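Local coordinates for monalysin (Pseudomonas entomophila, PDB 4MKQ), which forms beta-barrel pores in host cell membranes as an aerolysin-like toxin, with cytolytic and haemolytic activity that damages the Drosophila intestine, at the interface of chains A and B. Coordinates in Å, arbitrary orientation; residue numbers count along the deposited sequence, not the author numbering. Chains: chain A/B, Monalysin.

The interface of chains A and B. Residues chain A 65, 71, 122; chain B 71, 122.
Where strand 71-84 of each chain begins, at one end of the elongated aerolysin-like fold, two copies of monalysin, here lacking the membrane-spanning segment, meet through an apolar cluster in which B:Phe71 is pushed into a group of three side chains of chain A. The patch joins the starts of these strands with the end of strand 46-65 of chain A and with strand 119-124 of both chains. B:Phe71 leads with the far corner of its ring: CZ stands over the centre of the A:Phe71 ring, 3.7 Å from CE2 of that ring. The planes are inclined at 64°, the edge-to-face arrangement, with chain B giving the edge and chain A the face.

A face of B:Phe71 is in turn taken by A:Ile122, whose CD1 methyl sits above the ring centre, 3.8 Å from the centroid, as a CH-pi contact. In A:Ile122, CG1 is anti to the backbone N (chi1 -174°), and this lays the ethyl arm across the face of the ring. The branch methyl CG2 reaches the root side of the ring instead, 3.6 Å from B:Phe71 CD1; both arms lie on the same side of the ring plane, the ethyl arm over the face and CG2 lower, out past the CD1 corner. On that same side, but at the corner para to CD1, the ethyl tip of A:Ile65 comes in past the rim, its CD1 3.7 Å from B:Phe71 CE2, the two side chains approaching from opposite directions.

A:Ile65 also serves a second partner with its other branch: CG2 touches CD1 of B:Ile122 at 3.8 Å, so its two arms are shared between the two chain B residues. B:Phe71 gives up 65 Å² of surface here, against 12 Å² for A:Phe71, and the same residue thus plays unlike parts in the two copies, inserted in B and receiving in A. Pro-monalysin assembles as an 18-mer of two nonamers, but the structure alone does not show whether this pairing belongs to that assembly.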
ATOM      1  N   ILE A  65      14.881   0.106 -10.703  1.00 78.92           N
ATOM      2  CA  ILE A  65      15.580  -0.977 -10.000  1.00 79.54           C
ATOM      3  C   ILE A  65      16.980  -1.265 -10.585  1.00 84.72           C
ATOM      4  O   ILE A  65      17.209  -1.121 -11.788  1.00 83.99           O
ATOM      5  CB  ILE A  65      14.728  -2.269  -9.839  1.00 82.77           C
ATOM      6  CG1 ILE A  65      14.379  -2.931 -11.181  1.00 83.25           C
ATOM      7  CG2 ILE A  65      13.477  -2.016  -9.001  1.00 83.58           C
ATOM      8  CD1 ILE A  65      15.066  -4.246 -11.389  1.00 90.98           C
ATOM      9  N   PHE A  71      16.191  -1.124 -14.880  1.00 61.94           N
ATOM     10  CA  PHE A  71      14.779  -1.275 -15.219  1.00 59.52           C
ATOM     11  C   PHE A  71      13.963  -0.143 -14.652  1.00 57.73           C
ATOM     12  O   PHE A  71      14.314   0.428 -13.620  1.00 56.97           O
ATOM     13  CB  PHE A  71      14.223  -2.627 -14.765  1.00 61.26           C
ATOM     14  CG  PHE A  71      14.798  -3.805 -15.507  1.00 62.82           C
ATOM     15  CD1 PHE A  71      14.243  -4.228 -16.708  1.00 65.92           C
ATOM     16  CD2 PHE A  71      15.891  -4.497 -15.003  1.00 65.06           C
ATOM     17  CE1 PHE A  71      14.782  -5.315 -17.400  1.00 66.89           C
ATOM     18  CE2 PHE A  71      16.428  -5.585 -15.693  1.00 67.94           C
ATOM     19  CZ  PHE A  71      15.869  -5.988 -16.886  1.00 65.97           C
ATOM     20  N   ILE A 122       7.018  -3.269 -15.961  1.00 36.54           N
ATOM     21  CA  ILE A 122       8.476  -3.201 -15.878  1.00 36.93           C
ATOM     22  C   ILE A 122       9.037  -3.094 -17.303  1.00 43.21           C
ATOM     23  O   ILE A 122       8.798  -3.961 -18.141  1.00 42.89           O
ATOM     24  CB  ILE A 122       9.085  -4.324 -14.998  1.00 39.87           C
ATOM     25  CG1 ILE A 122      10.606  -4.142 -14.813  1.00 40.20           C
ATOM     26  CG2 ILE A 122       8.720  -5.727 -15.490  1.00 40.70           C
ATOM     27  CD1 ILE A 122      11.034  -4.071 -13.377  1.00 46.74           C
TER
ATOM     28  N   PHE B  71       8.933 -10.094 -13.048  1.00 47.08           N
ATOM     29  CA  PHE B  71       9.585  -9.725 -11.785  1.00 45.60           C
ATOM     30  C   PHE B  71       8.676 -10.028 -10.592  1.00 46.99           C
ATOM     31  O   PHE B  71       7.458  -9.932 -10.714  1.00 46.58           O
ATOM     32  CB  PHE B  71      10.008  -8.250 -11.801  1.00 47.14           C
ATOM     33  CG  PHE B  71      11.239  -7.952 -12.628  1.00 48.49           C
ATOM     34  CD1 PHE B  71      11.176  -7.931 -14.018  1.00 51.33           C
ATOM     35  CD2 PHE B  71      12.447  -7.646 -12.019  1.00 50.35           C
ATOM     36  CE1 PHE B  71      12.310  -7.645 -14.782  1.00 51.97           C
ATOM     37  CE2 PHE B  71      13.580  -7.353 -12.785  1.00 52.98           C
ATOM     38  CZ  PHE B  71      13.503  -7.354 -14.160  1.00 50.91           C
ATOM     39  N   ILE B 122      12.248  -5.873  -5.380  1.00 45.41           N
ATOM     40  CA  ILE B 122      11.823  -6.330  -6.704  1.00 45.43           C
ATOM     41  C   ILE B 122      12.964  -7.170  -7.292  1.00 48.91           C
ATOM     42  O   ILE B 122      14.079  -6.683  -7.496  1.00 48.39           O
ATOM     43  CB  ILE B 122      11.299  -5.178  -7.616  1.00 48.74           C
ATOM     44  CG1 ILE B 122      10.232  -4.329  -6.890  1.00 49.50           C
ATOM     45  CG2 ILE B 122      10.716  -5.722  -8.920  1.00 49.15           C
ATOM     46  CD1 ILE B 122      10.660  -2.917  -6.589  1.00 58.55           C
TER